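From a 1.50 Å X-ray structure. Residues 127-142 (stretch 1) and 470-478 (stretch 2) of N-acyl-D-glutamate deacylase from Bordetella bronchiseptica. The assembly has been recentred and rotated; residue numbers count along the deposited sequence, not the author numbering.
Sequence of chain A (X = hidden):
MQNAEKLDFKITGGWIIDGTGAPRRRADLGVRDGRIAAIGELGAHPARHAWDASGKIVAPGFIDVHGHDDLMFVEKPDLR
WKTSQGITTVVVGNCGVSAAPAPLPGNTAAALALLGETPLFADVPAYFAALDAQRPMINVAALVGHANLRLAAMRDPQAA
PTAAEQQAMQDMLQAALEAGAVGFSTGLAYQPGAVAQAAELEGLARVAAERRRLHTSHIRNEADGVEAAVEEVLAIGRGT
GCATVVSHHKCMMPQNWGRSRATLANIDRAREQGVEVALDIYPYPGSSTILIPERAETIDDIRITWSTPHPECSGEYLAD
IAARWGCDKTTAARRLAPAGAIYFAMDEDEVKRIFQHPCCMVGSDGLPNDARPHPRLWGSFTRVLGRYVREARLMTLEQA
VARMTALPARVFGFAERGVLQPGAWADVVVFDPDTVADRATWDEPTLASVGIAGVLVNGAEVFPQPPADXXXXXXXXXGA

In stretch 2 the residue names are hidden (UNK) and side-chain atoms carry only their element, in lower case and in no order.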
ATOM      1  N   TYR A 127      -9.058  10.613 -13.795  1.00 20.06           N
ATOM      2  CA  TYR A 127      -9.159   9.557 -12.795  1.00 20.24           C
ATOM      3  C   TYR A 127      -9.926  10.057 -11.576  1.00 19.34           C
ATOM      4  O   TYR A 127     -10.878   9.420 -11.118  1.00 20.59           O
ATOM      5  CB  TYR A 127      -7.751   9.103 -12.398  1.00 19.45           C
ATOM      6  CG  TYR A 127      -7.690   8.036 -11.326  1.00 19.10           C
ATOM      7  CD1 TYR A 127      -8.471   6.884 -11.407  1.00 18.66           C
ATOM      8  CD2 TYR A 127      -6.807   8.158 -10.251  1.00 18.54           C
ATOM      9  CE1 TYR A 127      -8.369   5.877 -10.446  1.00 18.71           C
ATOM     10  CE2 TYR A 127      -6.697   7.160  -9.290  1.00 17.98           C
ATOM     11  CZ  TYR A 127      -7.478   6.025  -9.392  1.00 18.54           C
ATOM     12  OH  TYR A 127      -7.362   5.035  -8.440  1.00 15.97           O
ATOM     13  N   PHE A 128      -9.518  11.211 -11.060  1.00 20.35           N
ATOM     14  CA  PHE A 128     -10.171  11.796  -9.898  1.00 19.99           C
ATOM     15  C   PHE A 128     -11.617  12.178 -10.193  1.00 20.57           C
ATOM     16  O   PHE A 128     -12.477  12.094  -9.318  1.00 20.03           O
ATOM     17  CB  PHE A 128      -9.388  13.017  -9.407  1.00 20.01           C
ATOM     18  CG  PHE A 128      -8.128  12.673  -8.658  1.00 21.11           C
ATOM     19  CD1 PHE A 128      -7.761  11.345  -8.454  1.00 21.31           C
ATOM     20  CD2 PHE A 128      -7.319  13.679  -8.140  1.00 22.57           C
ATOM     21  CE1 PHE A 128      -6.605  11.024  -7.740  1.00 22.68           C
ATOM     22  CE2 PHE A 128      -6.162  13.369  -7.426  1.00 23.01           C
ATOM     23  CZ  PHE A 128      -5.805  12.039  -7.225  1.00 22.61           C
ATOM     24  N   ALA A 129     -11.883  12.595 -11.427  1.00 20.92           N
ATOM     25  CA  ALA A 129     -13.238  12.967 -11.819  1.00 22.71           C
ATOM     26  C   ALA A 129     -14.120  11.725 -11.775  1.00 21.61           C
ATOM     27  O   ALA A 129     -15.284  11.789 -11.377  1.00 21.95           O
ATOM     28  CB  ALA A 129     -13.236  13.561 -13.221  1.00 23.14           C
ATOM     29  N   ALA A 130     -13.556  10.593 -12.183  1.00 20.78           N
ATOM     30  CA  ALA A 130     -14.287   9.334 -12.183  1.00 22.16           C
ATOM     31  C   ALA A 130     -14.598   8.918 -10.752  1.00 22.09           C
ATOM     32  O   ALA A 130     -15.688   8.421 -10.462  1.00 22.65           O
ATOM     33  CB  ALA A 130     -13.471   8.254 -12.876  1.00 22.01           C
ATOM     34  N   LEU A 131     -13.633   9.125  -9.859  1.00 22.20           N
ATOM     35  CA  LEU A 131     -13.815   8.779  -8.458  1.00 21.82           C
ATOM     36  C   LEU A 131     -14.846   9.681  -7.781  1.00 22.91           C
ATOM     37  O   LEU A 131     -15.628   9.216  -6.956  1.00 23.39           O
ATOM     38  CB  LEU A 131     -12.476   8.852  -7.715  1.00 21.49           C
ATOM     39  CG  LEU A 131     -11.442   7.788  -8.097  1.00 21.74           C
ATOM     40  CD1 LEU A 131     -10.131   8.057  -7.368  1.00 22.58           C
ATOM     41  CD2 LEU A 131     -11.977   6.408  -7.745  1.00 23.42           C
ATOM     42  N   ASP A 132     -14.856  10.967  -8.130  1.00 23.25           N
ATOM     43  CA  ASP A 132     -15.823  11.889  -7.536  1.00 24.49           C
ATOM     44  C   ASP A 132     -17.244  11.494  -7.927  1.00 24.60           C
ATOM     45  O   ASP A 132     -18.172  11.614  -7.129  1.00 25.51           O
ATOM     46  CB  ASP A 132     -15.581  13.335  -7.994  1.00 24.80           C
ATOM     47  CG  ASP A 132     -14.280  13.918  -7.474  1.00 26.75           C
ATOM     48  OD1 ASP A 132     -13.911  13.650  -6.310  1.00 26.01           O
ATOM     49  OD2 ASP A 132     -13.633  14.670  -8.232  1.00 27.63           O
ATOM     50  N   ALA A 133     -17.401  11.026  -9.164  1.00 25.43           N
ATOM     51  CA  ALA A 133     -18.701  10.622  -9.696  1.00 25.92           C
ATOM     52  C   ALA A 133     -19.181   9.287  -9.135  1.00 25.97           C
ATOM     53  O   ALA A 133     -20.379   9.068  -8.962  1.00 27.77           O
ATOM     54  CB  ALA A 133     -18.635  10.553 -11.216  1.00 25.80           C
ATOM     55  N   GLN A 134     -18.239   8.392  -8.870  1.00 25.21           N
ATOM     56  CA  GLN A 134     -18.542   7.079  -8.316  1.00 25.08           C
ATOM     57  C   GLN A 134     -17.649   6.937  -7.091  1.00 23.02           C
ATOM     58  O   GLN A 134     -16.610   6.277  -7.141  1.00 23.18           O
ATOM     59  CB  GLN A 134     -18.222   5.985  -9.340  1.00 26.79           C
ATOM     60  CG  GLN A 134     -18.455   4.561  -8.845  1.00 31.14           C
ATOM     61  CD  GLN A 134     -18.055   3.514  -9.872  1.00 32.91           C
ATOM     62  OE1 GLN A 134     -16.929   3.514 -10.371  1.00 35.24           O
ATOM     63  NE2 GLN A 134     -18.978   2.610 -10.189  1.00 34.57           N
ATOM     64  N   ARG A 135     -18.062   7.574  -5.999  1.00 22.18           N
ATOM     65  CA  ARG A 135     -17.301   7.573  -4.754  1.00 20.04           C
ATOM     66  C   ARG A 135     -16.836   6.193  -4.308  1.00 19.65           C
ATOM     67  O   ARG A 135     -17.600   5.230  -4.324  1.00 20.34           O
ATOM     68  CB  ARG A 135     -18.116   8.231  -3.638  1.00 22.59           C
ATOM     69  CG  ARG A 135     -18.399   9.714  -3.867  1.00 25.34           C
ATOM     70  CD  ARG A 135     -17.109  10.505  -4.039  1.00 26.25           C
ATOM     71  NE  ARG A 135     -17.355  11.925  -4.288  1.00 30.43           N
ATOM     72  CZ  ARG A 135     -17.803  12.782  -3.377  1.00 31.98           C
ATOM     73  NH1 ARG A 135     -18.058  12.371  -2.141  1.00 32.90           N
ATOM     74  NH2 ARG A 135     -18.002  14.053  -3.703  1.00 33.93           N
ATOM     75  N   PRO A 136     -15.561   6.089  -3.901  1.00 18.62           N
ATOM     76  CA  PRO A 136     -14.956   4.835  -3.440  1.00 17.98           C
ATOM     77  C   PRO A 136     -15.455   4.449  -2.051  1.00 17.11           C
ATOM     78  O   PRO A 136     -15.911   5.300  -1.292  1.00 16.04           O
ATOM     79  CB  PRO A 136     -13.465   5.154  -3.457  1.00 17.62           C
ATOM     80  CG  PRO A 136     -13.444   6.605  -3.056  1.00 17.78           C
ATOM     81  CD  PRO A 136     -14.573   7.185  -3.891  1.00 17.93           C
ATOM     82  N   MET A 137     -15.367   3.163  -1.725  1.00 15.68           N
ATOM     83  CA  MET A 137     -15.813   2.670  -0.426  1.00 16.20           C
ATOM     84  C   MET A 137     -14.968   3.259   0.700  1.00 15.45           C
ATOM     85  O   MET A 137     -15.464   3.518   1.798  1.00 16.27           O
ATOM     86  CB  MET A 137     -15.721   1.143  -0.378  1.00 17.08           C
ATOM     87  CG  MET A 137     -16.314   0.532   0.883  1.00 17.70           C
ATOM     88  SD  MET A 137     -18.098   0.791   0.998  1.00 17.87           S
ATOM     89  CE  MET A 137     -18.694  -0.564  -0.034  1.00 19.84           C
ATOM     90  N   ILE A 138     -13.685   3.448   0.420  1.00 15.31           N
ATOM     91  CA  ILE A 138     -12.754   4.012   1.390  1.00 14.20           C
ATOM     92  C   ILE A 138     -12.062   5.217   0.760  1.00 13.62           C
ATOM     93  O   ILE A 138     -12.238   5.488  -0.431  1.00 14.26           O
ATOM     94  CB  ILE A 138     -11.680   2.975   1.824  1.00 14.18           C
ATOM     95  CG1 ILE A 138     -10.812   2.571   0.630  1.00 16.45           C
ATOM     96  CG2 ILE A 138     -12.356   1.748   2.420  1.00 14.75           C
ATOM     97  CD1 ILE A 138      -9.636   1.666   1.008  1.00 15.38           C
ATOM     98  N   ASN A 139     -11.278   5.943   1.551  1.00 13.85           N
ATOM     99  CA  ASN A 139     -10.582   7.114   1.027  1.00 14.78           C
ATOM    100  C   ASN A 139      -9.455   6.690   0.103  1.00 15.59           C
ATOM    101  O   ASN A 139      -8.826   5.646   0.305  1.00 14.76           O
ATOM    102  CB  ASN A 139     -10.032   7.964   2.170  1.00 14.44           C
ATOM    103  CG  ASN A 139     -11.112   8.407   3.125  1.00 14.60           C
ATOM    104  OD1 ASN A 139     -11.069   8.096   4.318  1.00 17.81           O
ATOM    105  ND2 ASN A 139     -12.098   9.131   2.607  1.00 14.13           N
ATOM    106  N   VAL A 140      -9.199   7.510  -0.911  1.00 13.61           N
ATOM    107  CA  VAL A 140      -8.164   7.209  -1.886  1.00 15.22           C
ATOM    108  C   VAL A 140      -7.188   8.346  -2.153  1.00 16.39           C
ATOM    109  O   VAL A 140      -7.587   9.455  -2.512  1.00 16.70           O
ATOM    110  CB  VAL A 140      -8.793   6.811  -3.240  1.00 15.92           C
ATOM    111  CG1 VAL A 140      -7.702   6.452  -4.239  1.00 16.20           C
ATOM    112  CG2 VAL A 140      -9.751   5.648  -3.042  1.00 17.02           C
ATOM    113  N   ALA A 141      -5.904   8.056  -1.970  1.00 14.89           N
ATOM    114  CA  ALA A 141      -4.836   9.010  -2.247  1.00 14.67           C
ATOM    115  C   ALA A 141      -4.097   8.342  -3.397  1.00 15.48           C
ATOM    116  O   ALA A 141      -3.996   7.113  -3.430  1.00 14.70           O
ATOM    117  CB  ALA A 141      -3.918   9.164  -1.041  1.00 15.84           C
ATOM    118  N   ALA A 142      -3.587   9.127  -4.341  1.00 14.98           N
ATOM    119  CA  ALA A 142      -2.915   8.529  -5.484  1.00 14.69           C
ATOM    120  C   ALA A 142      -1.552   9.081  -5.855  1.00 13.97           C
ATOM    121  O   ALA A 142      -1.315  10.289  -5.821  1.00 14.74           O
ATOM    122  CB  ALA A 142      -3.833   8.593  -6.705  1.00 15.60           C
ATOM    123  N   UNK A 470     -24.716   5.470  -2.379  1.00 34.00           N
ATOM    124  CA  UNK A 470     -23.420   6.112  -2.497  1.00 29.78           C
ATOM    125  C   UNK A 470     -22.473   5.742  -1.372  1.00 28.05           C
ATOM    126  O   UNK A 470     -22.883   5.617  -0.216  1.00 27.37           O
ATOM    127  N   UNK A 471     -21.201   5.568  -1.712  1.00 25.40           N
ATOM    128  CA  UNK A 471     -20.182   5.213  -0.730  1.00 23.20           C
ATOM    129  C   UNK A 471     -19.588   6.486  -0.117  1.00 21.98           C
ATOM    130  O   UNK A 471     -19.621   7.551  -0.736  1.00 21.42           O
ATOM    131  c   UNK A 471     -19.119   4.344  -1.400  1.00 23.97           C
ATOM    132  n   UNK A 471     -18.517   2.575  -3.979  1.00 26.06           N
ATOM    133  n   UNK A 471     -20.441   1.509  -4.669  1.00 27.65           N
ATOM    134  c   UNK A 471     -19.668   2.974  -1.819  1.00 24.78           C
ATOM    135  c   UNK A 471     -18.645   2.152  -2.587  1.00 25.32           C
ATOM    136  c   UNK A 471     -19.378   2.258  -4.941  1.00 27.67           C
ATOM    137  n   UNK A 471     -19.176   2.685  -6.181  1.00 27.07           N
ATOM    138  N   UNK A 472     -19.034   6.392   1.109  1.00 20.64           N
ATOM    139  CA  UNK A 472     -18.444   7.526   1.834  1.00 19.14           C
ATOM    140  C   UNK A 472     -16.994   7.938   1.579  1.00 18.53           C
ATOM    141  O   UNK A 472     -16.551   8.971   2.087  1.00 18.94           O
ATOM    142  c   UNK A 472     -18.359   5.665   3.235  1.00 19.19           C
ATOM    143  c   UNK A 472     -18.657   7.128   3.286  1.00 19.28           C
ATOM    144  c   UNK A 472     -19.086   5.199   1.977  1.00 19.26           C
ATOM    145  N   UNK A 473     -16.256   7.144   0.812  1.00 17.42           N
ATOM    146  CA  UNK A 473     -14.866   7.477   0.544  1.00 17.55           C
ATOM    147  C   UNK A 473     -14.670   8.792  -0.185  1.00 19.18           C
ATOM    148  O   UNK A 473     -15.531   9.228  -0.952  1.00 20.05           O
ATOM    149  N   UNK A 474     -13.527   9.424   0.055  1.00 19.30           N
ATOM    150  CA  UNK A 474     -13.197  10.692  -0.581  1.00 19.25           C
ATOM    151  C   UNK A 474     -11.866  10.604  -1.304  1.00 19.45           C
ATOM    152  O   UNK A 474     -10.993   9.821  -0.927  1.00 18.49           O
ATOM    153  o   UNK A 474     -13.344  14.222   1.967  1.00 28.11           O
ATOM    154  c   UNK A 474     -13.088  11.809   0.460  1.00 21.39           C
ATOM    155  c   UNK A 474     -14.393  12.257   1.090  1.00 23.71           C
ATOM    156  n   UNK A 474     -14.908  13.240   3.245  1.00 27.74           N
ATOM    157  c   UNK A 474     -14.169  13.326   2.145  1.00 25.87           C
ATOM    158  N   UNK A 475     -11.716  11.400  -2.356  1.00 18.49           N
ATOM    159  CA  UNK A 475     -10.452  11.442  -3.072  1.00 19.20           C
ATOM    160  C   UNK A 475      -9.627  12.416  -2.245  1.00 19.85           C
ATOM    161  O   UNK A 475     -10.027  13.563  -2.049  1.00 20.17           O
ATOM    162  c   UNK A 475     -11.451  11.055  -5.331  1.00 20.56           C
ATOM    163  c   UNK A 475      -9.243  12.194  -5.134  1.00 18.46           C
ATOM    164  c   UNK A 475     -10.613  12.001  -4.497  1.00 19.01           C
ATOM    165  N   UNK A 476      -8.488  11.959  -1.739  1.00 18.23           N
ATOM    166  CA  UNK A 476      -7.648  12.821  -0.922  1.00 18.80           C
ATOM    167  C   UNK A 476      -6.685  13.624  -1.790  1.00 19.14           C
ATOM    168  O   UNK A 476      -5.532  13.241  -1.986  1.00 19.66           O
ATOM    169  c   UNK A 476      -8.907  11.803   1.582  1.00 16.76           C
ATOM    170  c   UNK A 476      -6.893  10.374   2.010  1.00 17.31           C
ATOM    171  c   UNK A 476      -6.878  11.982   0.103  1.00 17.46           C
ATOM    172  c   UNK A 476      -7.751  11.035   0.939  1.00 16.89           C
ATOM    173  N   UNK A 477      -7.175  14.743  -2.315  1.00 19.67           N
ATOM    174  CA  UNK A 477      -6.369  15.612  -3.162  1.00 20.99           C
ATOM    175  C   UNK A 477      -5.359  16.399  -2.337  1.00 20.39           C
ATOM    176  O   UNK A 477      -5.732  17.143  -1.426  1.00 20.21           O
ATOM    177  n   UNK A 477     -11.229  15.507  -8.124  1.00 27.81           N
ATOM    178  c   UNK A 477      -8.878  17.052  -5.763  1.00 24.17           C
ATOM    179  n   UNK A 477      -9.554  16.563  -6.962  1.00 25.58           N
ATOM    180  c   UNK A 477      -8.147  15.960  -4.988  1.00 22.73           C
ATOM    181  c   UNK A 477      -7.263  16.591  -3.924  1.00 21.11           C
ATOM    182  c   UNK A 477     -10.700  15.889  -6.968  1.00 25.40           C
ATOM    183  n   UNK A 477     -11.324  15.605  -5.832  1.00 26.21           N
ATOM    184  N   UNK A 478      -4.081  16.237  -2.664  1.00 19.47           N
ATOM    185  CA  UNK A 478      -3.018  16.938  -1.961  1.00 22.14           C
ATOM    186  C   UNK A 478      -2.981  18.397  -2.410  1.00 23.43           C
ATOM    187  O   UNK A 478      -3.446  18.674  -3.536  1.00 24.70           O
ATOM    188  c   UNK A 478      -1.676  16.267  -2.246  1.00 20.62           C
TER
HETATM  189  O   HOH W   1     -13.894  12.768  -3.796  1.00 31.41           O
HETATM  190  O   HOH W   2     -20.515   5.555  -4.401  1.00 24.02           O
HETATM  191  O   HOH W   3     -16.201   3.213  -6.294  1.00 24.98           O
HETATM  192  O   HOH W   4     -17.991  10.043  -0.769  1.00 28.81           O
HETATM  193  O   HOH W   5      -3.902  11.923  -3.969  1.00 16.38           O

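Position 470 has backbone atoms alone and makes no contact with stretch 1. It is Gly470. A CB would have room here, so the missing atoms identify it, not the surroundings.

Position 471 carries three carbons, a nitrogen, then a carbon bearing two more nitrogens. That is a guanidinium, so this is Arg471. Its NE gives a weak hydrogen bond to Arg135 O at 2.8 Å. Its CD lies 3.7 Å from Met137 CE. Water 2 accepts from Arg471 N and donates to Arg135 O.

Position 472 has three carbons that close a ring onto the backbone N. It is Pro472. The CB points away from stretch 1, and CG is 3.9 Å from Met137 O.

Position 473 has no side-chain atoms. It is Gly473. Here space is decisive: an ideal CB would sit 2.2 Å from both Pro136 O and Ile138 O, a clash with each. The bare CA instead makes a CA-H...O contact with Ile138 O at 3.4 Å, and Gly473 N gives a weak hydrogen bond to Pro136 O at 2.8 Å.

Position 474 has three carbons in a chain, the third carrying one oxygen and one nitrogen. This is an amide, Gln474. Its CA-to-CB bond points away from stretch 1, while Gln474 O accepts a CA-H...O contact from Asn139 CA at 3.4 Å.

Position 475 has one carbon carrying two more. The fork at CB, with no oxygen, gives Val475. CG1 lies over one face of the Phe128 ring, 3.6 Å from the centroid of its six carbons. CG2 is 3.4 Å from Leu131 CB.

Position 476 has four carbons, forked at the second. It is Leu476. Its CB points toward stretch 1 and packs 4.2 Å from Ala141 CB.

Position 477 shows three carbons, a nitrogen, then a carbon with two nitrogens. It is Arg477. NH2 forms a salt bridge with Asp132 OD2 at 2.5 Å, and NH1 donates to Asp132 OD1 at 3.3 Å. One guanidinium face covers Phe128 CD2.

Position 478 has a single carbon and no contact with stretch 1. It is Ala478.

The contact is anchored by a single beta bridge between Val140 and Val475. Val140 N donates to Gln474 O at 2.9 Å, and Leu476 N donates to Val140 O at 2.8 Å; both are nearly straight. Val475 and Arg477 meet the helix, one by apolar packing and the other by charge. Water 1 adds a link, donating to Asp132 OD1 and accepting from Val475 N. At the other end, Arg471 and Gly473 hold the loop through backbone oxygens.

Stretch 2 470-478: GRPGQVLRA
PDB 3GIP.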